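Local coordinates for protein pyruvate kinase (Pyrobaculum aerophilum, PDB 3QTG) that catalyses the final step of glycolysis, the transfer of phosphate from phosphoenolpyruvate to ADP that gives pyruvate and ATP, at residues 131-136 and 257-262; 213-218 and 225-230; 272-277 and 284-289; 317-322 and 336-341. All blocks are in the same frame, centred on the assembly; numbering follows the deposited sequence.

Interaction 1 (131-136 and 257-262); sequences VILMLD and LGLHYG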
loop_
_atom_site.group_PDB
_atom_site.type_symbol
_atom_site.label_atom_id
_atom_site.label_comp_id
_atom_site.label_asym_id
_atom_site.label_seq_id
_atom_site.Cartn_x
_atom_site.Cartn_y
_atom_site.Cartn_z
ATOM N N VAL A 131 12.385 15.651 -44.105
ATOM C CA VAL A 131 11.201 16.031 -44.871
ATOM C C VAL A 131 10.802 17.484 -44.541
ATOM O O VAL A 131 10.635 17.862 -43.369
ATOM C CB VAL A 131 10.022 15.082 -44.594
ATOM C CG1 VAL A 131 8.769 15.521 -45.346
ATOM C CG2 VAL A 131 10.419 13.596 -44.925
ATOM N N ILE A 132 10.664 18.279 -45.597
ATOM C CA ILE A 132 10.340 19.681 -45.495
ATOM C C ILE A 132 8.834 19.832 -45.698
ATOM O O ILE A 132 8.278 19.250 -46.616
ATOM C CB ILE A 132 11.120 20.481 -46.559
ATOM C CG1 ILE A 132 12.613 20.514 -46.205
ATOM C CG2 ILE A 132 10.549 21.899 -46.714
ATOM C CD1 ILE A 132 13.448 20.847 -47.391
ATOM N N LEU A 133 8.186 20.614 -44.844
ATOM C CA LEU A 133 6.731 20.747 -44.875
ATOM C C LEU A 133 6.288 22.159 -45.194
ATOM O O LEU A 133 6.662 23.110 -44.524
ATOM C CB LEU A 133 6.115 20.335 -43.528
ATOM C CG LEU A 133 6.447 18.947 -42.985
ATOM C CD1 LEU A 133 5.957 18.842 -41.523
ATOM C CD2 LEU A 133 5.798 17.898 -43.895
ATOM N N MET A 134 5.442 22.262 -46.198
ATOM C CA MET A 134 4.945 23.523 -46.672
ATOM C C MET A 134 3.458 23.350 -46.866
ATOM O O MET A 134 2.972 22.227 -47.006
ATOM C CB MET A 134 5.596 23.856 -48.006
ATOM C CG MET A 134 7.112 23.694 -47.976
ATOM S SD MET A 134 7.951 25.045 -48.770
ATOM C CE MET A 134 8.554 24.205 -50.202
ATOM N N LEU A 135 2.737 24.459 -46.896
ATOM C CA LEU A 135 1.303 24.420 -47.123
ATOM C C LEU A 135 0.663 23.633 -45.968
ATOM O O LEU A 135 -0.145 22.728 -46.183
ATOM C CB LEU A 135 1.012 23.811 -48.512
ATOM C CG LEU A 135 1.153 24.694 -49.775
ATOM C CD1 LEU A 135 2.174 25.830 -49.656
ATOM C CD2 LEU A 135 1.406 23.871 -51.047
ATOM N N ASP A 136 1.080 23.972 -44.743
ATOM C CA ASP A 136 0.581 23.339 -43.501
ATOM C C ASP A 136 0.881 21.823 -43.338
ATOM O O ASP A 136 0.396 21.181 -42.399
ATOM C CB ASP A 136 -0.926 23.634 -43.301
ATOM C CG ASP A 136 -1.178 24.951 -42.563
ATOM O OD1 ASP A 136 -1.691 24.909 -41.421
ATOM O OD2 ASP A 136 -0.854 26.026 -43.117
ATOM N N LEU A 257 2.184 19.799 -32.861
ATOM C CA LEU A 257 2.956 18.619 -32.490
ATOM C C LEU A 257 2.740 17.490 -33.495
ATOM O O LEU A 257 3.629 16.666 -33.724
ATOM C CB LEU A 257 2.544 18.182 -31.080
ATOM C CG LEU A 257 3.486 17.652 -30.004
ATOM C CD1 LEU A 257 4.891 18.244 -29.983
ATOM C CD2 LEU A 257 2.759 17.874 -28.669
ATOM N N GLY A 258 1.559 17.471 -34.109
ATOM C CA GLY A 258 1.239 16.515 -35.174
ATOM C C GLY A 258 2.125 16.599 -36.418
ATOM O O GLY A 258 2.207 15.623 -37.183
ATOM N N LEU A 259 2.783 17.749 -36.628
ATOM C CA LEU A 259 3.790 17.897 -37.687
ATOM C C LEU A 259 5.127 17.177 -37.425
ATOM O O LEU A 259 5.854 16.849 -38.385
ATOM C CB LEU A 259 4.075 19.379 -37.971
ATOM C CG LEU A 259 2.900 20.310 -38.274
ATOM C CD1 LEU A 259 3.382 21.741 -38.521
ATOM C CD2 LEU A 259 2.083 19.795 -39.444
ATOM N N HIS A 260 5.461 16.952 -36.154
ATOM C CA HIS A 260 6.766 16.405 -35.766
ATOM C C HIS A 260 6.715 14.931 -35.336
ATOM O O HIS A 260 7.759 14.290 -35.152
ATOM C CB HIS A 260 7.420 17.294 -34.697
ATOM C CG HIS A 260 7.574 18.714 -35.139
ATOM N ND1 HIS A 260 8.559 19.117 -36.015
ATOM C CD2 HIS A 260 6.818 19.811 -34.900
ATOM C CE1 HIS A 260 8.417 20.404 -36.276
ATOM N NE2 HIS A 260 7.366 20.848 -35.615
ATOM N N TYR A 261 5.502 14.404 -35.199
ATOM C CA TYR A 261 5.286 13.013 -34.813
ATOM C C TYR A 261 4.319 12.363 -35.798
ATOM O O TYR A 261 3.479 13.046 -36.367
ATOM C CB TYR A 261 4.716 12.944 -33.383
ATOM C CG TYR A 261 5.709 13.366 -32.323
ATOM C CD1 TYR A 261 6.642 12.445 -31.803
ATOM C CD2 TYR A 261 5.737 14.690 -31.856
ATOM C CE1 TYR A 261 7.584 12.830 -30.857
ATOM C CE2 TYR A 261 6.671 15.087 -30.904
ATOM C CZ TYR A 261 7.589 14.152 -30.407
ATOM O OH TYR A 261 8.507 14.549 -29.467
ATOM N N GLY A 262 4.433 11.055 -36.001
ATOM C CA GLY A 262 3.390 10.306 -36.737
ATOM C C GLY A 262 2.053 10.487 -36.032
ATOM O O GLY A 262 2.016 10.780 -34.844
#
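L259 leans on L133 and on the backbone of D136, a light contact that buries 129 Å² in all. The two leucine side chains meet obliquely and by their margins. Methyl CD1 of L133 lies 3.7 Å from the carbonyl oxygen L259 O and 4.1 Å from L259 CB, so it touches the base of the other leucine and not its branched end. That end serves a different partner: L259 CD2 comes to 3.7 Å from the carbonyl oxygen D136 O. Here D136 contributes its main chain, while its carboxylate stays well clear of 257-262. L135 and D136 both have positive phi (62° and 63°), and this turn carries D136 O toward L259. In L259, CG is anti to the carbonyl carbon (chi1 -53°), which turns the branched end toward 131-136; CD1 takes the extended position and CD2, the other branch, faces D136 O. The crossing is wholly van der Waals, methyl groups against carbons and carbonyl oxygens. L259 CB also lies over one face of the H260 ring, toward its rim and 4.1 Å above the plane. H260 ND1 is hydrogen-bonded to G171 N, a polar tie beside the apolar one. Strand 131-134 belongs to the mixed sheet of the B domain, the lid of pyruvate kinases, where it lies between 139-146 and 167-169; 257-262 runs from the last residue of the short barrel helix 254-257, just after D256, a magnesium and substrate ligand by similarity, into the loop before helix 266-279, on which L257 and Y261 pack.

Interaction 2 (213-218 and 225-230); sequences SVRSLL and SQVAVK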
loop_
_atom_site.group_PDB
_atom_site.type_symbol
_atom_site.label_atom_id
_atom_site.label_comp_id
_atom_site.label_asym_id
_atom_site.label_seq_id
_atom_site.Cartn_x
_atom_site.Cartn_y
_atom_site.Cartn_z
ATOM N N SER A 213 13.041 35.083 -21.108
ATOM C CA SER A 213 13.132 36.264 -21.973
ATOM C C SER A 213 11.779 36.896 -22.179
ATOM O O SER A 213 11.657 38.112 -22.193
ATOM C CB SER A 213 13.720 35.893 -23.326
ATOM O OG SER A 213 15.059 35.474 -23.150
ATOM N N VAL A 214 10.757 36.064 -22.347
ATOM C CA VAL A 214 9.398 36.579 -22.458
ATOM C C VAL A 214 8.961 37.131 -21.090
ATOM O O VAL A 214 8.298 38.162 -21.019
ATOM C CB VAL A 214 8.418 35.523 -23.033
ATOM C CG1 VAL A 214 6.974 36.032 -23.021
ATOM C CG2 VAL A 214 8.827 35.167 -24.458
ATOM N N ARG A 215 9.377 36.470 -20.011
ATOM C CA ARG A 215 9.039 36.946 -18.671
ATOM C C ARG A 215 9.596 38.340 -18.385
ATOM O O ARG A 215 8.868 39.201 -17.883
ATOM C CB ARG A 215 9.449 35.946 -17.587
ATOM C CG ARG A 215 8.392 34.904 -17.299
ATOM C CD ARG A 215 8.451 34.413 -15.846
ATOM N NE ARG A 215 7.557 33.266 -15.628
ATOM C CZ ARG A 215 7.959 32.004 -15.710
ATOM N NH1 ARG A 215 9.234 31.733 -15.985
ATOM N NH2 ARG A 215 7.102 31.012 -15.512
ATOM N N SER A 216 10.866 38.562 -18.737
ATOM C CA SER A 216 11.532 39.871 -18.567
ATOM C C SER A 216 10.906 40.941 -19.442
ATOM O O SER A 216 10.715 42.065 -18.996
ATOM C CB SER A 216 13.024 39.797 -18.901
ATOM O OG SER A 216 13.609 38.610 -18.424
ATOM N N LEU A 217 10.613 40.599 -20.693
ATOM C CA LEU A 217 9.898 41.508 -21.574
ATOM C C LEU A 217 8.519 41.912 -21.025
ATOM O O LEU A 217 8.168 43.099 -21.060
ATOM C CB LEU A 217 9.770 40.924 -22.985
ATOM C CG LEU A 217 8.968 41.811 -23.947
ATOM C CD1 LEU A 217 9.699 43.138 -24.213
ATOM C CD2 LEU A 217 8.633 41.073 -25.253
ATOM N N LEU A 218 7.748 40.934 -20.533
ATOM C CA LEU A 218 6.405 41.188 -19.997
ATOM C C LEU A 218 6.468 42.091 -18.776
ATOM O O LEU A 218 5.643 42.993 -18.617
ATOM C CB LEU A 218 5.670 39.879 -19.663
ATOM C CG LEU A 218 5.221 38.987 -20.838
ATOM C CD1 LEU A 218 4.752 37.596 -20.374
ATOM C CD2 LEU A 218 4.140 39.672 -21.673
ATOM N N SER A 225 1.001 39.022 -16.095
ATOM C CA SER A 225 0.334 37.875 -16.685
ATOM C C SER A 225 1.044 36.564 -16.366
ATOM O O SER A 225 2.258 36.550 -16.142
ATOM C CB SER A 225 0.219 38.081 -18.188
ATOM O OG SER A 225 -0.670 39.160 -18.453
ATOM N N GLN A 226 0.279 35.470 -16.323
ATOM C CA GLN A 226 0.853 34.127 -16.191
ATOM C C GLN A 226 1.418 33.760 -17.549
ATOM O O GLN A 226 0.830 34.110 -18.570
ATOM C CB GLN A 226 -0.233 33.118 -15.823
ATOM C CG GLN A 226 -0.889 33.365 -14.475
ATOM C CD GLN A 226 0.054 33.053 -13.337
ATOM O OE1 GLN A 226 0.463 33.939 -12.601
ATOM N NE2 GLN A 226 0.421 31.797 -13.204
ATOM N N VAL A 227 2.547 33.063 -17.568
ATOM C CA VAL A 227 3.148 32.625 -18.822
ATOM C C VAL A 227 2.800 31.159 -19.119
ATOM O O VAL A 227 3.172 30.247 -18.376
ATOM C CB VAL A 227 4.668 32.859 -18.840
ATOM C CG1 VAL A 227 5.250 32.386 -20.129
ATOM C CG2 VAL A 227 4.952 34.343 -18.667
ATOM N N ALA A 228 2.067 30.960 -20.208
ATOM C CA ALA A 228 1.660 29.628 -20.640
ATOM C C ALA A 228 2.612 29.167 -21.733
ATOM O O ALA A 228 2.870 29.900 -22.702
ATOM C CB ALA A 228 0.214 29.650 -21.120
ATOM N N VAL A 229 3.184 27.981 -21.557
ATOM C CA VAL A 229 4.192 27.466 -22.475
ATOM C C VAL A 229 3.627 26.328 -23.309
ATOM O O VAL A 229 3.269 25.278 -22.787
ATOM C CB VAL A 229 5.457 27.014 -21.740
ATOM C CG1 VAL A 229 6.487 26.367 -22.722
ATOM C CG2 VAL A 229 6.078 28.189 -20.945
ATOM N N LYS A 230 3.542 26.559 -24.618
ATOM C CA LYS A 230 3.070 25.547 -25.555
ATOM C C LYS A 230 4.160 24.550 -25.862
ATOM O O LYS A 230 5.304 24.927 -26.085
ATOM C CB LYS A 230 2.565 26.189 -26.843
ATOM C CG LYS A 230 1.540 27.270 -26.575
ATOM C CD LYS A 230 0.391 27.232 -27.565
ATOM C CE LYS A 230 0.827 27.676 -28.946
ATOM N NZ LYS A 230 1.146 29.121 -28.942
#
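V227 CG2 is the single methyl on which R215 and L218 converge, one helical turn apart. L218 CD1 and R215 CG each approach it to 3.7 Å, both side chains crossing the valine obliquely, and R215 NE follows at 4.1 Å. With its CG1 anti to the backbone N (chi1 179°), V227 turns CG2 out toward helix 208-220. R215 runs extended from CG to NE, so its methylene part passes across the valine while the guanidinium travels beyond it. There R215 NH2 forms a salt bridge with D248 OD1 and a hydrogen bond with C246 O. The other oxygen, D248 OD2, accepts from V227 N, so one aspartate fixes both the arginine head and the strand beneath its stem. Further out, V200 and I202 of strand 199-202 pack on L218 and V227, respectively, completing a beta-alpha-beta unit of the TIM barrel. At the far end of strand 226-231, K230, by similarity the transition-state stabiliser, reaches D80 and S203. The contact thus divides its chemistry: aliphatic carbon seals helix to sheet, and the arginine's charge is probably neutralised largely by D248, just before strand 249-253.

Interaction 3 (272-277 and 284-289); sequences RIVHTS and IAVATQ
I284 is the side chain the helix closes on, touched by S277, I273 and V274 of helix 266-279, and it buries more surface here than any other residue. Its CG1 stands anti to the backbone N (chi1 170°), and chi2 of 84° folds CD1 back over the helix. S277 gives the closest fit: CB meets I284 CB at 3.8 Å and OG comes to 3.5 Å from I284 CD1. I273 CG2 reaches the same CD1 at 3.8 Å, while V274 CG2 meets I284 CG1 at 4.0 Å; both of these side chains cross the isoleucine at about a right angle. Packing thins along the strand, where V274 CG2 and V286 CG2 are 4.4 Å apart. The segment axes run nearly antiparallel (161°), as expected of a barrel helix and the strand it leads into. Toward the outer face, R272 is exposed and H275 packs on Q348 of the second subunit; past the strand's end, OG1 of T288, a substrate ligand by similarity, is hydrogen-bonded to G255 N. S277 OG also bonds to I273 O at 3.0 Å, from the opposite face of that carbonyl to S277 N. An alanine here, without the hydroxyl, would probably leave I273 O with the S277 N bond alone and I284 CD1 less closely packed. A buried hydroxyl satisfied within its own helix can therefore lie against a methyl group without a polar partner on the strand.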
loop_
_atom_site.group_PDB
_atom_site.type_symbol
_atom_site.label_atom_id
_atom_site.label_comp_id
_atom_site.label_asym_id
_atom_site.label_seq_id
_atom_site.Cartn_x
_atom_site.Cartn_y
_atom_site.Cartn_z
ATOM N N ARG A 272 2.483 11.836 -22.035
ATOM C CA ARG A 272 3.718 12.199 -21.344
ATOM C C ARG A 272 3.769 13.687 -20.916
ATOM O O ARG A 272 4.238 13.996 -19.816
ATOM C CB ARG A 272 4.968 11.773 -22.143
ATOM C CG ARG A 272 6.277 12.444 -21.670
ATOM C CD ARG A 272 7.567 11.632 -22.033
ATOM N NE ARG A 272 8.005 11.842 -23.423
ATOM C CZ ARG A 272 7.683 11.055 -24.458
ATOM N NH1 ARG A 272 6.903 9.986 -24.284
ATOM N NH2 ARG A 272 8.137 11.343 -25.675
ATOM N N ILE A 273 3.278 14.594 -21.758
ATOM C CA ILE A 273 3.203 16.011 -21.368
ATOM C C ILE A 273 2.279 16.231 -20.161
ATOM O O ILE A 273 2.615 16.980 -19.223
ATOM C CB ILE A 273 2.774 16.954 -22.530
ATOM C CG1 ILE A 273 3.795 16.919 -23.692
ATOM C CG2 ILE A 273 2.625 18.378 -21.986
ATOM C CD1 ILE A 273 3.234 17.271 -25.080
ATOM N N VAL A 274 1.106 15.589 -20.212
ATOM C CA VAL A 274 0.089 15.681 -19.155
ATOM C C VAL A 274 0.587 15.065 -17.830
ATOM O O VAL A 274 0.522 15.718 -16.796
ATOM C CB VAL A 274 -1.260 15.049 -19.578
ATOM C CG1 VAL A 274 -2.268 15.062 -18.404
ATOM C CG2 VAL A 274 -1.852 15.792 -20.788
ATOM N N HIS A 275 1.116 13.847 -17.880
ATOM C CA HIS A 275 1.738 13.213 -16.709
ATOM C C HIS A 275 2.845 14.087 -16.076
ATOM O O HIS A 275 2.873 14.304 -14.876
ATOM C CB HIS A 275 2.249 11.818 -17.086
ATOM C CG HIS A 275 1.152 10.795 -17.217
ATOM N ND1 HIS A 275 -0.187 11.139 -17.307
ATOM C CD2 HIS A 275 1.197 9.439 -17.279
ATOM C CE1 HIS A 275 -0.913 10.039 -17.417
ATOM N NE2 HIS A 275 -0.099 8.993 -17.404
ATOM N N THR A 276 3.725 14.637 -16.900
ATOM C CA THR A 276 4.787 15.495 -16.408
ATOM C C THR A 276 4.297 16.783 -15.743
ATOM O O THR A 276 4.812 17.166 -14.675
ATOM C CB THR A 276 5.807 15.756 -17.522
ATOM O OG1 THR A 276 6.280 14.488 -17.979
ATOM C CG2 THR A 276 6.981 16.588 -17.033
ATOM N N SER A 277 3.293 17.421 -16.333
ATOM C CA SER A 277 2.738 18.651 -15.768
ATOM C C SER A 277 2.052 18.415 -14.429
ATOM O O SER A 277 2.237 19.205 -13.523
ATOM C CB SER A 277 1.756 19.356 -16.729
ATOM O OG SER A 277 2.369 19.642 -17.968
ATOM N N ILE A 284 -2.373 22.363 -16.720
ATOM C CA ILE A 284 -2.142 21.755 -18.033
ATOM C C ILE A 284 -3.389 21.914 -18.931
ATOM O O ILE A 284 -4.522 21.672 -18.508
ATOM C CB ILE A 284 -1.702 20.252 -17.899
ATOM C CG1 ILE A 284 -1.695 19.511 -19.246
ATOM C CG2 ILE A 284 -2.532 19.496 -16.833
ATOM C CD1 ILE A 284 -0.415 19.698 -20.066
ATOM N N ALA A 285 -3.163 22.340 -20.166
ATOM C CA ALA A 285 -4.221 22.425 -21.167
ATOM C C ALA A 285 -3.933 21.522 -22.360
ATOM O O ALA A 285 -2.782 21.193 -22.657
ATOM C CB ALA A 285 -4.392 23.887 -21.636
ATOM N N VAL A 286 -4.999 21.084 -23.015
ATOM C CA VAL A 286 -4.885 20.475 -24.334
ATOM C C VAL A 286 -5.641 21.375 -25.321
ATOM O O VAL A 286 -6.799 21.724 -25.089
ATOM C CB VAL A 286 -5.363 19.007 -24.362
ATOM C CG1 VAL A 286 -5.360 18.464 -25.783
ATOM C CG2 VAL A 286 -4.442 18.109 -23.478
ATOM N N ALA A 287 -4.948 21.772 -26.387
ATOM C CA ALA A 287 -5.431 22.738 -27.381
ATOM C C ALA A 287 -5.437 22.148 -28.796
ATOM O O ALA A 287 -4.537 21.381 -29.148
ATOM C CB ALA A 287 -4.531 23.993 -27.359
ATOM N N THR A 288 -6.430 22.563 -29.595
ATOM C CA THR A 288 -6.546 22.308 -31.051
ATOM C C THR A 288 -6.994 20.881 -31.343
ATOM O O THR A 288 -6.637 19.952 -30.600
ATOM C CB THR A 288 -5.236 22.613 -31.851
ATOM O OG1 THR A 288 -4.315 21.528 -31.710
ATOM C CG2 THR A 288 -4.569 23.889 -31.402
ATOM N N GLN A 289 -7.774 20.701 -32.416
ATOM C CA GLN A 289 -8.163 19.367 -32.873
ATOM C C GLN A 289 -8.969 18.612 -31.815
ATOM O O GLN A 289 -8.730 17.411 -31.566
ATOM C CB GLN A 289 -6.920 18.527 -33.222
ATOM C CG GLN A 289 -5.960 19.149 -34.223
ATOM C CD GLN A 289 -6.318 18.822 -35.638
ATOM O OE1 GLN A 289 -6.931 17.778 -35.920
ATOM N NE2 GLN A 289 -5.939 19.707 -36.559
#

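Interaction 4 (317-322 and 336-341); sequences DSLWLT and SWLSRI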
loop_
_atom_site.group_PDB
_atom_site.type_symbol
_atom_site.label_atom_id
_atom_site.label_comp_id
_atom_site.label_asym_id
_atom_site.label_seq_id
_atom_site.Cartn_x
_atom_site.Cartn_y
_atom_site.Cartn_z
ATOM N N ASP A 317 -6.473 20.584 -16.631
ATOM C CA ASP A 317 -7.188 21.747 -16.093
ATOM C C ASP A 317 -8.186 22.322 -17.093
ATOM O O ASP A 317 -9.253 22.789 -16.695
ATOM C CB ASP A 317 -6.244 22.904 -15.733
ATOM C CG ASP A 317 -5.271 22.571 -14.631
ATOM O OD1 ASP A 317 -5.423 23.111 -13.504
ATOM O OD2 ASP A 317 -4.330 21.809 -14.905
ATOM N N SER A 318 -7.803 22.366 -18.367
ATOM C CA SER A 318 -8.637 22.986 -19.419
ATOM C C SER A 318 -8.485 22.374 -20.822
ATOM O O SER A 318 -7.478 21.693 -21.125
ATOM C CB SER A 318 -8.437 24.510 -19.467
ATOM O OG SER A 318 -7.072 24.858 -19.604
ATOM N N LEU A 319 -9.503 22.621 -21.657
ATOM C CA LEU A 319 -9.516 22.262 -23.079
ATOM C C LEU A 319 -9.796 23.525 -23.888
ATOM O O LEU A 319 -10.704 24.296 -23.564
ATOM C CB LEU A 319 -10.556 21.171 -23.401
ATOM C CG LEU A 319 -10.473 19.813 -22.653
ATOM C CD1 LEU A 319 -11.730 18.990 -22.856
ATOM C CD2 LEU A 319 -9.264 18.976 -23.053
ATOM N N TRP A 320 -8.992 23.746 -24.925
ATOM C CA TRP A 320 -9.047 24.989 -25.681
ATOM C C TRP A 320 -9.529 24.695 -27.095
ATOM O O TRP A 320 -8.872 23.983 -27.839
ATOM C CB TRP A 320 -7.649 25.611 -25.754
ATOM C CG TRP A 320 -7.037 26.039 -24.439
ATOM C CD1 TRP A 320 -7.459 25.720 -23.172
ATOM C CD2 TRP A 320 -5.882 26.870 -24.278
ATOM N NE1 TRP A 320 -6.641 26.313 -22.239
ATOM C CE2 TRP A 320 -5.670 27.032 -22.893
ATOM C CE3 TRP A 320 -5.019 27.520 -25.176
ATOM C CZ2 TRP A 320 -4.611 27.803 -22.377
ATOM C CZ3 TRP A 320 -3.966 28.275 -24.660
ATOM C CH2 TRP A 320 -3.767 28.404 -23.273
ATOM N N LEU A 321 -10.678 25.237 -27.457
ATOM C CA LEU A 321 -11.126 25.221 -28.848
ATOM C C LEU A 321 -10.447 26.335 -29.622
ATOM O O LEU A 321 -10.298 27.454 -29.116
ATOM C CB LEU A 321 -12.646 25.388 -28.915
ATOM C CG LEU A 321 -13.512 24.384 -28.141
ATOM C CD1 LEU A 321 -15.006 24.624 -28.377
ATOM C CD2 LEU A 321 -13.131 22.949 -28.488
ATOM N N THR A 322 -10.034 26.037 -30.855
ATOM C CA THR A 322 -9.382 27.039 -31.685
ATOM C C THR A 322 -10.233 27.393 -32.910
ATOM O O THR A 322 -11.134 28.224 -32.790
ATOM C CB THR A 322 -7.908 26.669 -32.000
ATOM O OG1 THR A 322 -7.847 25.341 -32.527
ATOM C CG2 THR A 322 -7.084 26.712 -30.710
ATOM N N SER A 336 -21.077 24.459 -26.842
ATOM C CA SER A 336 -22.201 23.788 -26.222
ATOM C C SER A 336 -21.905 22.293 -26.111
ATOM O O SER A 336 -22.078 21.713 -25.048
ATOM C CB SER A 336 -23.481 24.063 -27.014
ATOM O OG SER A 336 -24.601 23.466 -26.390
ATOM N N TRP A 337 -21.416 21.689 -27.192
ATOM C CA TRP A 337 -20.994 20.284 -27.179
ATOM C C TRP A 337 -19.784 19.989 -26.281
ATOM O O TRP A 337 -19.747 18.947 -25.628
ATOM C CB TRP A 337 -20.748 19.782 -28.594
ATOM C CG TRP A 337 -21.974 19.190 -29.189
ATOM C CD1 TRP A 337 -22.830 19.782 -30.084
ATOM C CD2 TRP A 337 -22.511 17.893 -28.921
ATOM N NE1 TRP A 337 -23.851 18.929 -30.392
ATOM C CE2 TRP A 337 -23.688 17.762 -29.694
ATOM C CE3 TRP A 337 -22.106 16.821 -28.112
ATOM C CZ2 TRP A 337 -24.470 16.598 -29.684
ATOM C CZ3 TRP A 337 -22.890 15.664 -28.093
ATOM C CH2 TRP A 337 -24.058 15.564 -28.877
ATOM N N LEU A 338 -18.813 20.907 -26.242
ATOM C CA LEU A 338 -17.686 20.801 -25.298
ATOM C C LEU A 338 -18.153 20.634 -23.839
ATOM O O LEU A 338 -17.766 19.688 -23.139
ATOM C CB LEU A 338 -16.757 22.016 -25.404
ATOM C CG LEU A 338 -15.508 21.874 -24.527
ATOM C CD1 LEU A 338 -14.753 20.533 -24.808
ATOM C CD2 LEU A 338 -14.573 23.077 -24.673
ATOM N N SER A 339 -19.004 21.562 -23.417
ATOM C CA SER A 339 -19.519 21.646 -22.056
ATOM C C SER A 339 -20.396 20.450 -21.691
ATOM O O SER A 339 -20.318 19.923 -20.575
ATOM C CB SER A 339 -20.310 22.953 -21.920
ATOM O OG SER A 339 -20.511 23.287 -20.576
ATOM N N ARG A 340 -21.229 20.036 -22.643
ATOM C CA ARG A 340 -22.094 18.874 -22.501
ATOM C C ARG A 340 -21.281 17.581 -22.289
ATOM O O ARG A 340 -21.577 16.813 -21.379
ATOM C CB ARG A 340 -22.968 18.754 -23.747
ATOM C CG ARG A 340 -24.071 17.726 -23.658
ATOM C CD ARG A 340 -24.779 17.581 -25.010
ATOM N NE ARG A 340 -24.890 18.855 -25.738
ATOM C CZ ARG A 340 -25.799 19.108 -26.680
ATOM N NH1 ARG A 340 -26.689 18.170 -27.010
ATOM N NH2 ARG A 340 -25.827 20.298 -27.290
ATOM N N ILE A 341 -20.266 17.351 -23.125
ATOM C CA ILE A 341 -19.371 16.179 -22.978
ATOM C C ILE A 341 -18.690 16.147 -21.617
ATOM O O ILE A 341 -18.571 15.089 -21.008
ATOM C CB ILE A 341 -18.279 16.105 -24.088
ATOM C CG1 ILE A 341 -18.921 15.889 -25.471
ATOM C CG2 ILE A 341 -17.232 14.975 -23.761
ATOM C CD1 ILE A 341 -18.027 16.252 -26.657
#
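L338 has CG anti to its own N (chi1 -175°), which drives both methyls at the strand, whereas L319 and L321 place CG beside the backbone N (chi1 near -57° in both) and rise to meet it. This joins strand 318-321, the last of the eight parallel strands of the TIM barrel, to helix 331-343, which comes after it beyond the short helix 323-326 and lies on the barrel wall. The two branches of L338 divide the work. CD1 touches L319 CD1 at 3.9 Å in an oblique crossing; CD2 meets L321 tip to tip, 3.9 Å from L321 CG and 4.0 Å from L321 CD1. One leucine thus straddles two residues of the strand that point to the same side, and W320 between them points away. V308 of helix 302-313 packs on both L319 and L338, and R19 of strand 18-22 also touches L338, so neighbouring elements join the same packing. Elsewhere on the helix W337 and R340 pack on L263 and D264 of the second subunit, respectively. The R340 guanidinium covers one face of the indole, its CZ over the ring centre and 3.9 Å above the plane. Inside the barrel, W320 NE1 donates to S318 OG at 3.0 Å with an N-H...O angle of 145°.

In the fold
Interactions 2, 3 and 4 are buried helix-on-strand contacts of one TIM barrel, made by its fifth, seventh and eighth strands; interaction 1 is only partly buried and joins the B domain to a loop of that barrel. Strands 284-287 and 318-321 are neighbours, tied by probable hydrogen bonds between V286 O and W320 N (3.0 Å) and between I284 N and D317 OD2 (2.7 Å), so interactions 3 and 4 form one continuous wall, and both reach the second subunit. Interaction 1 meets interaction 3 where L257 CD2 packs on I273 CD1. Aliphatic contact dominates throughout, but interaction 1 sets methyls against carbonyl oxygens, interaction 2 adds an arginine stem and interaction 3 a serine.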